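Side-chain contacts in uncharacterized protein (Pyrococcus furiosus DSM 3638, PDB 3WZ2), which is an archaeal homolog of the proteasome-assembly chaperones and probably acts on the proteasome, as an assembly chaperone or activator: residues A20-G25 / N103-V108; P71-G76 / I82-I87; W131-G134 / E139-E142; K162-A167 / L172-L177. One frame throughout, in Å; residues are numbered along the deposited sequence.

In the fold
The four contacts all reach one mixed beta sheet in the PAC2-family domain, and together they illustrate how such a sheet gathers hairpin, helix and crossover contacts around its strands. Contacts 1 and 2 lie on neighbouring strands: Phe22 CZ is 3.6 Å from Ala83 CB, and contact 2 is nested within the chain segment that contact 1 closes. Contact 4, whose centre is about 10 Å from that of contact 1, meets it where Glu24 CB packs 3.7 Å from Leu163 CD2. Contacts 3 and 4 share a salt bridge, Glu142 OE2 to Lys173 NZ at 2.6 Å, and both touch the second subunit. Contacts 2 and 3 are farthest apart, about 24 Å between centres.

Contact 1. Residues A20-G25 / N103-V108; sequences AIFIEG and NYLKKV
Ala20 and Val108 mark the place where the two backbones come nearest, with CA atoms 7.2 Å apart. Segment 20-25 runs out along strand 21-24, while 103-108 lies at the C-terminal end of helix 91-107. The backbone there is tied within itself by bonds from Lys107 N to Asn103 O and from Val108 N to Tyr104 O. The contact is thus a small example of a helix end laid on a sheet, and apolar side chains do the work.

Phe22 and Leu105 carry most of it. The CB of Phe22 points to the helix side of the strand, and CG, anti to the backbone N (chi1 -176°), puts the ring where Leu105 crosses it at about a right angle. Both branches of Leu105 take part. CD2 presses on the root of the aromatic side chain, 3.6 Å from Phe22 CB, whereas CD1 sits over one face of the Phe22 ring, displaced toward its rim. Nearer the helix end, Ala20 CB meets Val108 CG2 more loosely, at 4.4 Å. The other branch of the valine, CG1, lies over a face of the Tyr104 ring, whose hydroxyl is hydrogen-bonded to Pro15 O.

Strand 21-24 is central in the sheet: Phe22 shares backbone hydrogen bonds with Lys112 and Ile114 of strand 112-120, and Ala20 packs on Ile81 of strand 80-85. Ile21 and Ile23 touch helix 188-202, while Leu105 also reaches Leu172 before strand 174-181.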
loop_
_atom_site.group_PDB
_atom_site.type_symbol
_atom_site.label_atom_id
_atom_site.label_comp_id
_atom_site.label_asym_id
_atom_site.label_seq_id
_atom_site.Cartn_x
_atom_site.Cartn_y
_atom_site.Cartn_z
ATOM N N ALA B 20 -15.449 -19.070 30.164
ATOM C CA ALA B 20 -15.047 -17.692 30.406
ATOM C C ALA B 20 -16.217 -16.741 30.288
ATOM O O ALA B 20 -17.110 -16.888 29.425
ATOM C CB ALA B 20 -13.959 -17.311 29.416
ATOM N N ILE B 21 -16.229 -15.758 31.165
ATOM C CA ILE B 21 -16.926 -14.520 30.923
ATOM C C ILE B 21 -15.923 -13.515 30.417
ATOM O O ILE B 21 -14.997 -13.121 31.137
ATOM C CB ILE B 21 -17.620 -14.040 32.197
ATOM C CG1 ILE B 21 -18.718 -15.039 32.580
ATOM C CG2 ILE B 21 -18.208 -12.645 32.005
ATOM C CD1 ILE B 21 -19.173 -14.920 34.023
ATOM N N PHE B 22 -16.108 -13.100 29.156
ATOM C CA PHE B 22 -15.134 -12.266 28.458
ATOM C C PHE B 22 -15.685 -10.883 28.325
ATOM O O PHE B 22 -16.775 -10.702 27.768
ATOM C CB PHE B 22 -14.882 -12.823 27.069
ATOM C CG PHE B 22 -13.829 -12.085 26.302
ATOM C CD1 PHE B 22 -12.521 -12.490 26.358
ATOM C CD2 PHE B 22 -14.156 -11.031 25.485
ATOM C CE1 PHE B 22 -11.541 -11.833 25.627
ATOM C CE2 PHE B 22 -13.189 -10.374 24.745
ATOM C CZ PHE B 22 -11.882 -10.779 24.814
ATOM N N ILE B 23 -14.944 -9.912 28.830
ATOM C CA ILE B 23 -15.384 -8.532 28.812
ATOM C C ILE B 23 -14.427 -7.709 27.988
ATOM O O ILE B 23 -13.227 -7.731 28.247
ATOM C CB ILE B 23 -15.404 -7.977 30.227
ATOM C CG1 ILE B 23 -16.400 -8.780 31.059
ATOM C CG2 ILE B 23 -15.775 -6.508 30.217
ATOM C CD1 ILE B 23 -16.205 -8.587 32.541
ATOM N N GLU B 24 -14.938 -6.973 27.006
ATOM C CA GLU B 24 -14.070 -6.241 26.099
ATOM C C GLU B 24 -14.321 -4.741 26.254
ATOM O O GLU B 24 -15.458 -4.312 26.212
ATOM C CB GLU B 24 -14.368 -6.671 24.651
ATOM C CG GLU B 24 -13.747 -5.791 23.593
ATOM C CD GLU B 24 -14.617 -4.605 23.165
ATOM O OE1 GLU B 24 -15.801 -4.793 22.791
ATOM O OE2 GLU B 24 -14.089 -3.491 23.088
ATOM N N GLY B 25 -13.264 -3.958 26.426
ATOM C CA GLY B 25 -13.383 -2.512 26.563
ATOM C C GLY B 25 -12.317 -1.769 25.776
ATOM O O GLY B 25 -11.584 -0.959 26.339
ATOM N N ASN B 103 -12.685 -17.207 17.829
ATOM C CA ASN B 103 -12.183 -18.587 17.787
ATOM C C ASN B 103 -11.798 -19.092 19.171
ATOM O O ASN B 103 -12.115 -20.217 19.509
ATOM C CB ASN B 103 -10.962 -18.744 16.863
ATOM C CG ASN B 103 -11.321 -18.569 15.392
ATOM O OD1 ASN B 103 -12.472 -18.803 15.001
ATOM N ND2 ASN B 103 -10.341 -18.179 14.552
ATOM N N TYR B 104 -11.124 -18.251 19.967
ATOM C CA TYR B 104 -10.772 -18.625 21.298
ATOM C C TYR B 104 -12.022 -18.877 22.139
ATOM O O TYR B 104 -12.109 -19.866 22.839
ATOM C CB TYR B 104 -9.899 -17.549 21.946
ATOM C CG TYR B 104 -9.681 -17.752 23.417
ATOM C CD1 TYR B 104 -8.578 -18.430 23.885
ATOM C CD2 TYR B 104 -10.576 -17.253 24.333
ATOM C CE1 TYR B 104 -8.399 -18.628 25.254
ATOM C CE2 TYR B 104 -10.412 -17.443 25.684
ATOM C CZ TYR B 104 -9.329 -18.137 26.143
ATOM O OH TYR B 104 -9.179 -18.304 27.496
ATOM N N LEU B 105 -12.992 -17.976 22.067
ATOM C CA LEU B 105 -14.172 -18.068 22.916
ATOM C C LEU B 105 -15.065 -19.271 22.550
ATOM O O LEU B 105 -15.604 -19.938 23.430
ATOM C CB LEU B 105 -14.974 -16.787 22.830
ATOM C CG LEU B 105 -14.311 -15.507 23.376
ATOM C CD1 LEU B 105 -15.108 -14.291 22.978
ATOM C CD2 LEU B 105 -14.170 -15.529 24.872
ATOM N N LYS B 106 -15.185 -19.559 21.256
ATOM C CA LYS B 106 -15.741 -20.834 20.784
ATOM C C LYS B 106 -15.049 -22.044 21.415
ATOM O O LYS B 106 -15.685 -22.911 21.947
ATOM C CB LYS B 106 -15.597 -20.953 19.278
ATOM C CG LYS B 106 -16.913 -20.831 18.577
ATOM C CD LYS B 106 -17.046 -21.645 17.316
ATOM C CE LYS B 106 -18.501 -22.124 17.145
ATOM N NZ LYS B 106 -18.669 -23.131 16.068
ATOM N N LYS B 107 -13.740 -22.090 21.269
ATOM C CA LYS B 107 -12.930 -23.173 21.731
ATOM C C LYS B 107 -13.156 -23.470 23.217
ATOM O O LYS B 107 -13.185 -24.622 23.598
ATOM C CB LYS B 107 -11.459 -22.846 21.509
ATOM C CG LYS B 107 -10.532 -24.045 21.509
ATOM C CD LYS B 107 -9.141 -23.694 22.031
ATOM C CE LYS B 107 -8.474 -22.538 21.287
ATOM N NZ LYS B 107 -7.199 -22.125 21.967
ATOM N N VAL B 108 -13.256 -22.438 24.059
ATOM C CA VAL B 108 -13.347 -22.661 25.488
ATOM C C VAL B 108 -14.800 -22.694 25.956
ATOM O O VAL B 108 -15.049 -22.746 27.140
ATOM C CB VAL B 108 -12.547 -21.604 26.290
ATOM C CG1 VAL B 108 -11.103 -21.565 25.820
ATOM C CG2 VAL B 108 -13.169 -20.200 26.221
#

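Contact 2. Residues P71-G76 / I82-I87; sequences PLRFYG and IAIADI
The guanidinium of Arg73 has Ile84 CG2 over one face, offset toward the rim, and Asp86 OD2 at its edge, in its plane. This packing and the salt bridge lie on one side of the antiparallel beta hairpin of strands 72-77 and 80-85. End-on, NH1 and NH2 both donate to the single oxygen, each nitrogen 2.7 Å from Asp86 OD2, and both come from the same face of the carboxylate, whose plane is turned 41° from the guanidinium. NE gives its hydrogen to Tyr75 OH at 2.8 Å, so three nitrogens fix the rotation of the group, and NH1 also reaches Pro70 O. A leucine in place of Arg73 would probably leave the Asp86 carboxylate without its mate and the Tyr75 hydroxyl without this donor.

Arg73 and Ile84 form a hydrogen-bonded pair, as do Tyr75 and Ile82. Ile84 CD1 comes obliquely to the Tyr75 ring, and helix 32-43 packs against Ile82 and Ile84. Leu72 and Phe74 emerge on the other face with Ala83 and Ala85. There Ala83 CB is 3.6 Å from Phe74 CE1, and the Leu72 and Ile87 side chains cross at about a right angle, with Leu72 CD1 3.6 Å from Ile87 CG1.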
loop_
_atom_site.group_PDB
_atom_site.type_symbol
_atom_site.label_atom_id
_atom_site.label_comp_id
_atom_site.label_asym_id
_atom_site.label_seq_id
_atom_site.Cartn_x
_atom_site.Cartn_y
_atom_site.Cartn_z
ATOM N N PRO B 71 0.774 -3.568 24.712
ATOM C CA PRO B 71 -0.315 -2.617 24.618
ATOM C C PRO B 71 -1.680 -3.242 24.453
ATOM O O PRO B 71 -2.661 -2.573 24.758
ATOM C CB PRO B 71 0.048 -1.773 23.377
ATOM C CG PRO B 71 0.969 -2.617 22.594
ATOM C CD PRO B 71 1.690 -3.496 23.567
ATOM N N LEU B 72 -1.763 -4.486 23.974
ATOM C CA LEU B 72 -3.048 -5.189 23.881
ATOM C C LEU B 72 -3.003 -6.406 24.763
ATOM O O LEU B 72 -2.243 -7.326 24.505
ATOM C CB LEU B 72 -3.334 -5.618 22.444
ATOM C CG LEU B 72 -4.113 -4.613 21.635
ATOM C CD1 LEU B 72 -3.293 -3.365 21.345
ATOM C CD2 LEU B 72 -4.571 -5.249 20.334
ATOM N N ARG B 73 -3.726 -6.362 25.861
ATOM C CA ARG B 73 -3.521 -7.336 26.903
ATOM C C ARG B 73 -4.854 -7.858 27.445
ATOM O O ARG B 73 -5.895 -7.236 27.265
ATOM C CB ARG B 73 -2.610 -6.823 28.047
ATOM C CG ARG B 73 -2.862 -5.424 28.471
ATOM C CD ARG B 73 -1.790 -4.872 29.416
ATOM N NE ARG B 73 -2.347 -3.657 29.978
ATOM C CZ ARG B 73 -2.406 -2.513 29.344
ATOM N NH1 ARG B 73 -1.891 -2.390 28.122
ATOM N NH2 ARG B 73 -2.924 -1.461 29.947
ATOM N N PHE B 74 -4.769 -9.016 28.084
ATOM C CA PHE B 74 -5.893 -9.677 28.737
ATOM C C PHE B 74 -5.579 -9.864 30.199
ATOM O O PHE B 74 -4.499 -10.350 30.555
ATOM C CB PHE B 74 -6.139 -11.039 28.104
ATOM C CG PHE B 74 -6.437 -10.958 26.638
ATOM C CD1 PHE B 74 -7.682 -10.581 26.198
ATOM C CD2 PHE B 74 -5.449 -11.236 25.696
ATOM C CE1 PHE B 74 -7.955 -10.491 24.847
ATOM C CE2 PHE B 74 -5.724 -11.144 24.336
ATOM C CZ PHE B 74 -6.980 -10.751 23.914
ATOM N N TYR B 75 -6.526 -9.460 31.047
ATOM C CA TYR B 75 -6.455 -9.683 32.470
ATOM C C TYR B 75 -7.451 -10.734 32.861
ATOM O O TYR B 75 -8.474 -10.918 32.193
ATOM C CB TYR B 75 -6.756 -8.387 33.207
ATOM C CG TYR B 75 -5.699 -7.326 33.049
ATOM C CD1 TYR B 75 -4.571 -7.321 33.866
ATOM C CD2 TYR B 75 -5.814 -6.353 32.100
ATOM C CE1 TYR B 75 -3.586 -6.368 33.736
ATOM C CE2 TYR B 75 -4.831 -5.376 31.955
ATOM C CZ TYR B 75 -3.720 -5.404 32.776
ATOM O OH TYR B 75 -2.772 -4.439 32.625
ATOM N N GLY B 76 -7.161 -11.417 33.952
ATOM C CA GLY B 76 -7.885 -12.593 34.336
ATOM C C GLY B 76 -7.988 -12.721 35.825
ATOM O O GLY B 76 -7.039 -12.429 36.552
ATOM N N ILE B 82 -10.765 -9.843 31.001
ATOM C CA ILE B 82 -10.963 -8.478 30.507
ATOM C C ILE B 82 -9.926 -8.145 29.466
ATOM O O ILE B 82 -8.737 -8.345 29.703
ATOM C CB ILE B 82 -10.882 -7.474 31.651
ATOM C CG1 ILE B 82 -12.023 -7.778 32.615
ATOM C CG2 ILE B 82 -10.999 -6.053 31.145
ATOM C CD1 ILE B 82 -12.107 -6.839 33.768
ATOM N N ALA B 83 -10.369 -7.637 28.319
ATOM C CA ALA B 83 -9.495 -7.290 27.214
ATOM C C ALA B 83 -9.363 -5.789 27.108
ATOM O O ALA B 83 -10.384 -5.088 26.986
ATOM C CB ALA B 83 -10.073 -7.847 25.921
ATOM N N ILE B 84 -8.118 -5.315 27.047
ATOM C CA ILE B 84 -7.789 -3.882 27.067
ATOM C C ILE B 84 -6.871 -3.595 25.896
ATOM O O ILE B 84 -6.051 -4.426 25.536
ATOM C CB ILE B 84 -7.070 -3.552 28.407
ATOM C CG1 ILE B 84 -8.150 -3.617 29.567
ATOM C CG2 ILE B 84 -6.290 -2.236 28.323
ATOM C CD1 ILE B 84 -7.644 -3.416 30.966
ATOM N N ALA B 85 -6.988 -2.410 25.322
ATOM C CA ALA B 85 -6.031 -1.924 24.359
ATOM C C ALA B 85 -5.664 -0.475 24.633
ATOM O O ALA B 85 -6.540 0.360 24.785
ATOM C CB ALA B 85 -6.603 -2.049 22.948
ATOM N N ASP B 86 -4.377 -0.160 24.593
ATOM C CA ASP B 86 -3.924 1.199 24.758
ATOM C C ASP B 86 -3.645 1.951 23.459
ATOM O O ASP B 86 -3.275 3.111 23.507
ATOM C CB ASP B 86 -2.711 1.219 25.690
ATOM C CG ASP B 86 -3.110 0.982 27.165
ATOM O OD1 ASP B 86 -4.167 1.486 27.579
ATOM O OD2 ASP B 86 -2.399 0.257 27.896
ATOM N N ILE B 87 -3.900 1.331 22.312
ATOM C CA ILE B 87 -3.735 1.989 21.019
ATOM C C ILE B 87 -5.019 1.769 20.214
ATOM O O ILE B 87 -5.748 0.804 20.451
ATOM C CB ILE B 87 -2.488 1.451 20.284
ATOM C CG1 ILE B 87 -2.521 -0.056 20.243
ATOM C CG2 ILE B 87 -1.241 1.840 21.064
ATOM C CD1 ILE B 87 -1.461 -0.653 19.348
HETATM O O HOH W 1 -4.538 1.259 30.031
#

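Contact 3. Residues W131-G134 / E139-E142; sequences WGIG and ENKE
Ile133 is the first residue of 131-134 to touch helix 137-145, in a beta-alpha-beta unit that runs from strand 130-134 through this helix to strand 149-150. Its side chain sets out away from the helix, but CG1 is anti to the backbone N (chi1 -180°) and the chain then turns at chi2, which lays CD1 alongside Asn140. The two side chains lie side by side and point the same way, and Gly66 of the second subunit packs on both, so this corner of the unit also belongs to the subunit interface. Ile133 further touches Val176 in the neighbouring strand 174-181.

Gly134 follows, at the point where strand and helix come closest, with its CA 4.6 Å from Glu139 CA. The Asn140 side chain lies beside the Gly134 backbone. The side chain of Glu139 bends at chi2, and its OE1 bonds to Ser136 OG, just before the helix, while OE2 forms a salt bridge with Lys173 NZ, ahead of strand 174-181. At the base of that side chain the fit is close, Gly134 CA meeting Glu139 CB at 3.7 Å.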
loop_
_atom_site.group_PDB
_atom_site.type_symbol
_atom_site.label_atom_id
_atom_site.label_comp_id
_atom_site.label_asym_id
_atom_site.label_seq_id
_atom_site.Cartn_x
_atom_site.Cartn_y
_atom_site.Cartn_z
ATOM N N TRP B 131 -27.693 1.856 27.799
ATOM C CA TRP B 131 -28.495 0.971 26.969
ATOM C C TRP B 131 -27.814 -0.367 26.842
ATOM O O TRP B 131 -26.652 -0.516 27.136
ATOM C CB TRP B 131 -28.695 1.577 25.570
ATOM C CG TRP B 131 -29.413 2.880 25.529
ATOM C CD1 TRP B 131 -28.906 4.091 25.845
ATOM C CD2 TRP B 131 -30.762 3.119 25.088
ATOM N NE1 TRP B 131 -29.842 5.078 25.632
ATOM C CE2 TRP B 131 -30.989 4.510 25.163
ATOM C CE3 TRP B 131 -31.772 2.304 24.591
ATOM C CZ2 TRP B 131 -32.211 5.096 24.806
ATOM C CZ3 TRP B 131 -32.998 2.886 24.226
ATOM C CH2 TRP B 131 -33.210 4.263 24.347
ATOM N N GLY B 132 -28.542 -1.336 26.321
ATOM C CA GLY B 132 -28.034 -2.660 26.122
ATOM C C GLY B 132 -28.493 -3.208 24.783
ATOM O O GLY B 132 -29.536 -2.779 24.244
ATOM N N ILE B 133 -27.730 -4.162 24.245
ATOM C CA ILE B 133 -28.185 -4.920 23.093
ATOM C C ILE B 133 -27.562 -6.301 23.183
ATOM O O ILE B 133 -26.439 -6.469 23.635
ATOM C CB ILE B 133 -27.828 -4.190 21.766
ATOM C CG1 ILE B 133 -28.299 -4.962 20.530
ATOM C CG2 ILE B 133 -26.343 -3.971 21.663
ATOM C CD1 ILE B 133 -29.809 -5.054 20.371
ATOM N N GLY B 134 -28.323 -7.290 22.767
ATOM C CA GLY B 134 -27.938 -8.670 22.874
ATOM C C GLY B 134 -27.789 -9.246 21.490
ATOM O O GLY B 134 -28.399 -8.762 20.539
ATOM N N GLU B 139 -30.735 -12.907 24.762
ATOM C CA GLU B 139 -29.870 -11.980 25.493
ATOM C C GLU B 139 -30.591 -10.663 25.685
ATOM O O GLU B 139 -30.407 -10.007 26.692
ATOM C CB GLU B 139 -28.536 -11.784 24.762
ATOM C CG GLU B 139 -27.602 -12.976 24.926
ATOM C CD GLU B 139 -28.009 -14.168 24.075
ATOM O OE1 GLU B 139 -28.138 -14.002 22.858
ATOM O OE2 GLU B 139 -28.204 -15.257 24.636
ATOM N N ASN B 140 -31.386 -10.251 24.708
ATOM C CA ASN B 140 -32.162 -9.044 24.891
ATOM C C ASN B 140 -33.075 -9.227 26.133
ATOM O O ASN B 140 -33.257 -8.297 26.905
ATOM C CB ASN B 140 -33.040 -8.705 23.673
ATOM C CG ASN B 140 -32.339 -7.979 22.568
ATOM O OD1 ASN B 140 -32.938 -7.647 21.508
ATOM N ND2 ASN B 140 -31.111 -7.677 22.788
ATOM N N LYS B 141 -33.673 -10.397 26.277
ATOM C CA LYS B 141 -34.604 -10.646 27.391
ATOM C C LYS B 141 -33.873 -10.629 28.705
ATOM O O LYS B 141 -34.374 -10.060 29.654
ATOM C CB LYS B 141 -35.385 -11.958 27.209
ATOM C CG LYS B 141 -36.377 -11.855 26.060
ATOM C CD LYS B 141 -37.087 -13.156 25.614
ATOM C CE LYS B 141 -37.814 -13.865 26.731
ATOM N NZ LYS B 141 -38.831 -14.815 26.194
ATOM N N GLU B 142 -32.683 -11.218 28.760
ATOM C CA GLU B 142 -31.860 -11.094 29.950
ATOM C C GLU B 142 -31.598 -9.645 30.336
ATOM O O GLU B 142 -31.688 -9.293 31.509
ATOM C CB GLU B 142 -30.530 -11.765 29.767
ATOM C CG GLU B 142 -30.619 -13.259 29.777
ATOM C CD GLU B 142 -29.280 -13.892 29.440
ATOM O OE1 GLU B 142 -28.228 -13.303 29.848
ATOM O OE2 GLU B 142 -29.325 -14.955 28.772
#

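Contact 4. Residues K162-A167 / L172-L177; sequences KLLWEA and LKSYVL
Leu164 and Ser174 face each other where helix 162-167 and strand 174-177 run nearly antiparallel, at 163°, with axes 7.5 Å apart. The arrangement is a helix-to-strand connection of an alpha/beta fold, in which the chain leaves helix 158-169 and returns through a short loop as strand 174-181.

Ser174 supplies the polar link. With chi1 at 72°, its OG is turned to the helix, where it donates to Leu164 O at 2.8 Å, arriving in the carbonyl plane on a lone pair. The Leu164 side chain closes over this bond, with CD1 3.5 Å from Ser174 OG, and then crosses Val176 at about a right angle. There Val176 CG2 is met by CB and both methyls of the leucine, the nearest being Leu164 CB at 3.8 Å. An alanine here has no hydroxyl, and Leu164 O would probably be left without this donor, helix and strand being held at this point by apolar packing alone.

Leu164 also packs on Pro68 of the second subunit, while Trp165 stands edge-to-face with Tyr51 of that subunit. At the loop, Ala167 CB sits 3.9 Å from Ser174 CB, and Leu172 N bonds to Ala167 O at 3.0 Å.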
loop_
_atom_site.group_PDB
_atom_site.type_symbol
_atom_site.label_atom_id
_atom_site.label_comp_id
_atom_site.label_asym_id
_atom_site.label_seq_id
_atom_site.Cartn_x
_atom_site.Cartn_y
_atom_site.Cartn_z
ATOM N N LYS B 162 -18.288 -5.467 16.200
ATOM C CA LYS B 162 -17.862 -6.660 15.488
ATOM C C LYS B 162 -18.025 -7.883 16.348
ATOM O O LYS B 162 -18.527 -8.882 15.902
ATOM C CB LYS B 162 -16.399 -6.556 15.013
ATOM C CG LYS B 162 -16.011 -7.648 14.004
ATOM C CD LYS B 162 -16.724 -7.405 12.675
ATOM C CE LYS B 162 -16.722 -8.579 11.727
ATOM N NZ LYS B 162 -15.382 -8.815 11.164
ATOM N N LEU B 163 -17.605 -7.777 17.596
ATOM C CA LEU B 163 -17.726 -8.895 18.526
ATOM C C LEU B 163 -19.152 -9.268 18.775
ATOM O O LEU B 163 -19.502 -10.439 18.815
ATOM C CB LEU B 163 -17.131 -8.539 19.875
ATOM C CG LEU B 163 -16.142 -9.369 20.620
ATOM C CD1 LEU B 163 -15.367 -10.212 19.652
ATOM C CD2 LEU B 163 -15.276 -8.532 21.564
ATOM N N LEU B 164 -19.991 -8.273 18.997
ATOM C CA LEU B 164 -21.414 -8.553 19.190
ATOM C C LEU B 164 -21.891 -9.506 18.093
ATOM O O LEU B 164 -22.495 -10.541 18.369
ATOM C CB LEU B 164 -22.214 -7.259 19.145
ATOM C CG LEU B 164 -23.730 -7.351 19.166
ATOM C CD1 LEU B 164 -24.186 -7.985 20.460
ATOM C CD2 LEU B 164 -24.339 -5.978 18.973
ATOM N N TRP B 165 -21.591 -9.153 16.845
ATOM C CA TRP B 165 -22.110 -9.882 15.685
ATOM C C TRP B 165 -21.387 -11.251 15.589
ATOM O O TRP B 165 -22.045 -12.301 15.503
ATOM C CB TRP B 165 -21.950 -9.060 14.400
ATOM C CG TRP B 165 -22.274 -9.867 13.123
ATOM C CD1 TRP B 165 -21.385 -10.349 12.213
ATOM C CD2 TRP B 165 -23.558 -10.267 12.679
ATOM N NE1 TRP B 165 -22.037 -11.028 11.233
ATOM C CE2 TRP B 165 -23.380 -11.009 11.497
ATOM C CE3 TRP B 165 -24.841 -10.072 13.159
ATOM C CZ2 TRP B 165 -24.449 -11.536 10.773
ATOM C CZ3 TRP B 165 -25.922 -10.602 12.443
ATOM C CH2 TRP B 165 -25.720 -11.343 11.273
ATOM N N GLU B 166 -20.055 -11.233 15.614
ATOM C CA GLU B 166 -19.296 -12.458 15.337
ATOM C C GLU B 166 -19.438 -13.496 16.431
ATOM O O GLU B 166 -19.609 -14.688 16.144
ATOM C CB GLU B 166 -17.830 -12.175 15.082
ATOM C CG GLU B 166 -17.560 -11.476 13.737
ATOM C CD GLU B 166 -17.938 -12.318 12.509
ATOM O OE1 GLU B 166 -17.742 -13.552 12.579
ATOM O OE2 GLU B 166 -18.486 -11.758 11.489
ATOM N N ALA B 167 -19.467 -13.039 17.669
ATOM C CA ALA B 167 -19.715 -13.944 18.769
ATOM C C ALA B 167 -21.092 -14.592 18.698
ATOM O O ALA B 167 -21.248 -15.796 18.914
ATOM C CB ALA B 167 -19.512 -13.233 20.084
ATOM N N LEU B 172 -22.484 -17.956 20.587
ATOM C CA LEU B 172 -22.185 -17.497 21.933
ATOM C C LEU B 172 -23.187 -16.444 22.350
ATOM O O LEU B 172 -23.848 -15.818 21.520
ATOM C CB LEU B 172 -20.785 -16.906 21.995
ATOM C CG LEU B 172 -19.704 -17.883 21.567
ATOM C CD1 LEU B 172 -18.364 -17.195 21.436
ATOM C CD2 LEU B 172 -19.635 -19.067 22.550
ATOM N N LYS B 173 -23.325 -16.292 23.648
ATOM C CA LYS B 173 -24.188 -15.278 24.213
ATOM C C LYS B 173 -23.399 -14.003 24.268
ATOM O O LYS B 173 -22.399 -13.920 24.985
ATOM C CB LYS B 173 -24.662 -15.704 25.622
ATOM C CG LYS B 173 -25.435 -17.012 25.648
ATOM C CD LYS B 173 -25.661 -17.600 27.041
ATOM C CE LYS B 173 -26.648 -16.807 27.875
ATOM N NZ LYS B 173 -27.859 -16.388 27.107
ATOM N N SER B 174 -23.839 -13.014 23.500
ATOM C CA SER B 174 -23.106 -11.752 23.351
ATOM C C SER B 174 -23.995 -10.564 23.737
ATOM O O SER B 174 -25.240 -10.599 23.579
ATOM C CB SER B 174 -22.470 -11.586 21.960
ATOM O OG SER B 174 -23.401 -11.330 20.951
ATOM N N TYR B 175 -23.346 -9.552 24.307
ATOM C CA TYR B 175 -23.992 -8.348 24.757
ATOM C C TYR B 175 -23.089 -7.149 24.531
ATOM O O TYR B 175 -21.866 -7.275 24.573
ATOM C CB TYR B 175 -24.303 -8.395 26.243
ATOM C CG TYR B 175 -24.817 -9.714 26.795
ATOM C CD1 TYR B 175 -23.994 -10.799 26.873
ATOM C CD2 TYR B 175 -26.137 -9.866 27.269
ATOM C CE1 TYR B 175 -24.431 -11.997 27.392
ATOM C CE2 TYR B 175 -26.585 -11.079 27.807
ATOM C CZ TYR B 175 -25.709 -12.124 27.877
ATOM O OH TYR B 175 -26.119 -13.315 28.386
ATOM N N VAL B 176 -23.699 -5.985 24.312
ATOM C CA VAL B 176 -23.016 -4.714 24.487
ATOM C C VAL B 176 -23.796 -3.840 25.497
ATOM O O VAL B 176 -25.001 -3.715 25.408
ATOM C CB VAL B 176 -22.879 -3.971 23.154
ATOM C CG1 VAL B 176 -22.010 -2.727 23.299
ATOM C CG2 VAL B 176 -22.299 -4.883 22.063
ATOM N N LEU B 177 -23.078 -3.252 26.440
ATOM C CA LEU B 177 -23.618 -2.204 27.302
ATOM C C LEU B 177 -23.093 -0.868 26.802
ATOM O O LEU B 177 -21.875 -0.730 26.602
ATOM C CB LEU B 177 -23.162 -2.433 28.727
ATOM C CG LEU B 177 -23.543 -3.775 29.344
ATOM C CD1 LEU B 177 -22.940 -3.900 30.727
ATOM C CD2 LEU B 177 -25.044 -3.882 29.426
#